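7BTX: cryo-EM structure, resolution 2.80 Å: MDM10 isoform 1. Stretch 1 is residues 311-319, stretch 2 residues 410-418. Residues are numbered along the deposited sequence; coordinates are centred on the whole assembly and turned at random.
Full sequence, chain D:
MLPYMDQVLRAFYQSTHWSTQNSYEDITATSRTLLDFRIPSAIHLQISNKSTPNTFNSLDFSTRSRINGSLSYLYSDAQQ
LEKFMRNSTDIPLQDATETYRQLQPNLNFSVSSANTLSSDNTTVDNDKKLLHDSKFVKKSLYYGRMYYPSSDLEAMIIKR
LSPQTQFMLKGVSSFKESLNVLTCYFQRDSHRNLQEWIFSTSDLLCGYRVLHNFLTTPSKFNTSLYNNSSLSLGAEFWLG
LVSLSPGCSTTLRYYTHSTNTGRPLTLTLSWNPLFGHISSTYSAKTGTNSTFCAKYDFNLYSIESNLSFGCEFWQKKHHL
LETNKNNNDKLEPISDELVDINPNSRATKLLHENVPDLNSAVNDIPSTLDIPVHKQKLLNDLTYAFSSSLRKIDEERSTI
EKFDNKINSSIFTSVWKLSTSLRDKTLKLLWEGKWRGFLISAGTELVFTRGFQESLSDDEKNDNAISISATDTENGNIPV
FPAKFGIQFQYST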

# COMPACT_ATOMS: atom_id res chain seq x y z
N CYS D 311 -0.96 3.90 38.62
CA CYS D 311 -1.06 5.05 39.51
C CYS D 311 -1.78 6.21 38.82
O CYS D 311 -1.20 7.28 38.63
CB CYS D 311 0.33 5.47 39.98
SG CYS D 311 0.36 6.68 41.33
N GLU D 312 -3.01 5.99 38.34
CA GLU D 312 -3.65 7.04 37.55
C GLU D 312 -3.98 8.29 38.37
O GLU D 312 -4.21 8.21 39.58
CB GLU D 312 -4.94 6.58 36.85
CG GLU D 312 -6.23 6.68 37.64
CD GLU D 312 -7.44 6.29 36.82
OE1 GLU D 312 -7.27 5.94 35.63
OE2 GLU D 312 -8.56 6.34 37.35
N PHE D 313 -3.88 9.44 37.72
CA PHE D 313 -4.16 10.71 38.35
C PHE D 313 -5.17 11.48 37.51
O PHE D 313 -5.14 11.41 36.28
CB PHE D 313 -2.85 11.49 38.50
CG PHE D 313 -3.00 12.83 39.17
CD1 PHE D 313 -3.64 12.95 40.39
CD2 PHE D 313 -2.47 13.97 38.58
CE1 PHE D 313 -3.77 14.18 41.00
CE2 PHE D 313 -2.59 15.20 39.19
CZ PHE D 313 -3.24 15.31 40.40
N TRP D 314 -6.06 12.19 38.17
CA TRP D 314 -7.07 12.97 37.48
C TRP D 314 -6.81 14.46 37.71
O TRP D 314 -5.97 14.83 38.55
CB TRP D 314 -8.47 12.55 37.94
CG TRP D 314 -8.98 11.33 37.27
CD1 TRP D 314 -8.63 10.04 37.54
CD2 TRP D 314 -9.94 11.26 36.21
NE1 TRP D 314 -9.31 9.18 36.72
CE2 TRP D 314 -10.12 9.90 35.89
CE3 TRP D 314 -10.67 12.22 35.50
CZ2 TRP D 314 -11.00 9.48 34.90
CZ3 TRP D 314 -11.54 11.80 34.51
CH2 TRP D 314 -11.69 10.44 34.22
N GLN D 315 -7.54 15.30 36.98
CA GLN D 315 -7.55 16.75 37.16
C GLN D 315 -8.76 17.29 36.42
O GLN D 315 -9.31 16.61 35.54
CB GLN D 315 -6.25 17.38 36.65
CG GLN D 315 -5.94 18.81 37.14
CD GLN D 315 -5.45 18.88 38.58
OE1 GLN D 315 -6.15 18.51 39.53
NE2 GLN D 315 -4.22 19.35 38.76
N LYS D 316 -9.21 18.49 36.77
CA LYS D 316 -10.35 19.11 36.13
C LYS D 316 -10.10 20.62 36.13
O LYS D 316 -9.25 21.12 36.87
CB LYS D 316 -11.64 18.68 36.84
CG LYS D 316 -12.90 18.81 36.01
CD LYS D 316 -14.05 18.09 36.67
CE LYS D 316 -15.33 18.32 35.90
NZ LYS D 316 -15.74 19.75 35.98
N LYS D 317 -10.83 21.36 35.30
CA LYS D 317 -10.43 22.73 35.02
C LYS D 317 -11.68 23.54 34.73
O LYS D 317 -12.78 23.00 34.59
CB LYS D 317 -9.42 22.74 33.86
CG LYS D 317 -8.54 23.99 33.69
CD LYS D 317 -7.53 23.80 32.57
CE LYS D 317 -6.60 25.00 32.43
NZ LYS D 317 -7.32 26.21 31.92
N HIS D 318 -11.50 24.86 34.65
CA HIS D 318 -12.57 25.83 34.48
C HIS D 318 -12.08 26.86 33.47
O HIS D 318 -11.19 26.57 32.66
CB HIS D 318 -12.95 26.46 35.83
CG HIS D 318 -13.96 25.67 36.61
ND1 HIS D 318 -15.07 25.10 36.03
CD2 HIS D 318 -14.02 25.36 37.93
CE1 HIS D 318 -15.77 24.47 36.96
NE2 HIS D 318 -15.16 24.62 38.12
N HIS D 319 -12.73 28.03 33.46
CA HIS D 319 -12.35 29.22 32.69
C HIS D 319 -12.46 28.99 31.19
O HIS D 319 -12.50 29.94 30.41
CB HIS D 319 -10.92 29.68 33.03
CG HIS D 319 -10.71 29.98 34.48
ND1 HIS D 319 -10.33 29.01 35.39
CD2 HIS D 319 -10.80 31.13 35.18
CE1 HIS D 319 -10.21 29.56 36.59
NE2 HIS D 319 -10.49 30.84 36.49
N SER D 410 -18.06 23.09 28.80
CA SER D 410 -16.72 23.54 28.44
C SER D 410 -15.74 23.44 29.59
O SER D 410 -15.40 24.44 30.22
N ILE D 411 -15.29 22.22 29.87
CA ILE D 411 -14.41 21.93 30.99
C ILE D 411 -13.33 20.95 30.54
O ILE D 411 -13.63 19.87 30.02
CB ILE D 411 -15.20 21.37 32.19
CG1 ILE D 411 -16.34 20.47 31.72
CG2 ILE D 411 -15.73 22.51 33.05
CD1 ILE D 411 -17.07 19.77 32.83
N PHE D 412 -12.07 21.34 30.75
CA PHE D 412 -10.96 20.45 30.47
C PHE D 412 -10.93 19.31 31.48
O PHE D 412 -11.41 19.45 32.61
CB PHE D 412 -9.64 21.23 30.51
CG PHE D 412 -8.55 20.62 29.68
CD1 PHE D 412 -8.70 20.50 28.31
CD2 PHE D 412 -7.38 20.20 30.26
CE1 PHE D 412 -7.69 19.95 27.54
CE2 PHE D 412 -6.37 19.65 29.50
CZ PHE D 412 -6.53 19.52 28.13
N THR D 413 -10.37 18.18 31.08
CA THR D 413 -10.29 17.01 31.95
C THR D 413 -9.03 16.24 31.58
O THR D 413 -8.95 15.67 30.50
CB THR D 413 -11.52 16.12 31.81
OG1 THR D 413 -12.71 16.89 32.06
CG2 THR D 413 -11.46 15.00 32.80
N SER D 414 -8.06 16.21 32.49
CA SER D 414 -6.77 15.58 32.26
C SER D 414 -6.67 14.29 33.05
O SER D 414 -7.07 14.24 34.22
CB SER D 414 -5.64 16.51 32.67
OG SER D 414 -5.69 17.72 31.93
N VAL D 415 -6.15 13.24 32.42
CA VAL D 415 -5.93 11.95 33.07
C VAL D 415 -4.51 11.51 32.75
O VAL D 415 -4.18 11.30 31.58
CB VAL D 415 -6.93 10.88 32.61
CG1 VAL D 415 -6.60 9.56 33.25
CG2 VAL D 415 -8.34 11.27 32.93
N TRP D 416 -3.69 11.34 33.77
CA TRP D 416 -2.35 10.79 33.63
C TRP D 416 -2.35 9.36 34.13
O TRP D 416 -2.93 9.07 35.18
CB TRP D 416 -1.33 11.60 34.41
CG TRP D 416 -1.26 13.02 34.01
CD1 TRP D 416 -2.08 14.03 34.40
CD2 TRP D 416 -0.29 13.60 33.13
NE1 TRP D 416 -1.70 15.21 33.81
CE2 TRP D 416 -0.60 14.97 33.03
CE3 TRP D 416 0.79 13.10 32.42
CZ2 TRP D 416 0.14 15.84 32.24
CZ3 TRP D 416 1.53 13.96 31.64
CH2 TRP D 416 1.20 15.32 31.56
N LYS D 417 -1.72 8.45 33.40
CA LYS D 417 -1.83 7.03 33.72
C LYS D 417 -0.46 6.37 33.57
O LYS D 417 0.04 6.22 32.46
CB LYS D 417 -2.86 6.34 32.84
CG LYS D 417 -4.30 6.63 33.19
CD LYS D 417 -5.23 6.23 32.06
CE LYS D 417 -5.46 4.74 32.06
NZ LYS D 417 -6.36 4.31 33.15
N LEU D 418 0.12 5.96 34.69
CA LEU D 418 1.35 5.17 34.66
C LEU D 418 1.03 3.70 34.91
O LEU D 418 0.04 3.35 35.54
CB LEU D 418 2.34 5.67 35.71
CG LEU D 418 3.19 6.92 35.45
CD1 LEU D 418 2.40 8.21 35.63
CD2 LEU D 418 4.40 6.90 36.35

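The two stretches run antiparallel, their strand axes 167° apart and 4.8 Å at closest approach, and the side chains of 313-316 and 413-416 alternate between the two faces of the resulting sheet. The pairing is tightest at F313 and W416, where F313 N donates to W416 O at 2.7 Å and W416 N returns a bond to F313 O at 2.9 Å. Farther along, C311 N reaches L418 O at 3.3 Å, while in the other direction the bond from S414 N to Q315 O, also 3.3 Å, is weak.

W314 packs its indole closely on V415. With chi1 at -82° (m) and chi2 at 78°, the indole lies back against the neighbouring strand although its CA-to-CB bond points to the face that carries T413, V415 and K316. The six-membered ring thereby comes to rest against V415, whose t rotamer places CG2 3.4 Å from the ring centroid and only 4° off the normal, a nearly ideal CH-pi arrangement. The same ring meets T413 at its edge, with W314 CZ3 3.6 Å from T413 CG2. The indole is also tethered within its own stretch: W314 NE1 donates to E312 OE2 at 3.0 Å.

E312 thus links two partners. Its p, t conformation carries the carboxylate out from the backbone, so that while OE2 accepts from the indole, E312 OE1 forms a salt bridge with K417 NZ at 3.1 Å. K417 reaches it by a folded path: chi1 is m, and chi2, t, extends the chain before chi3 and chi4, both p, fold it and bring its end nearer the other stretch. Its ammonium is also hydrogen-bonded elsewhere in the structure.

On the face carrying F313, Q315, S414 and W416, the contacts are looser. F313 (t) and W416 (m) bring their rings to 4.2 Å between F313 CD2 and W416 CD1, an oblique apolar approach. Beside them, Q315 CB and S414 CB lie 4.1 Å apart, but the glutamine turns at chi2 (p) and its end leads away, leaving the contact to the base of the side chain.

The two lysines that follow diverge. K316 is extended through chi3 and turns only at chi4 (m); this reach sets its NZ 3.4 Å from I411 CD1, a methyl group that offers the charge no polar partner. K317 has similar rotamers, yet its end leads away, and its CB remains 3.7 Å from F412 CB. I411 also packs against the backbone, its CG2 3.4 Å from K317 O.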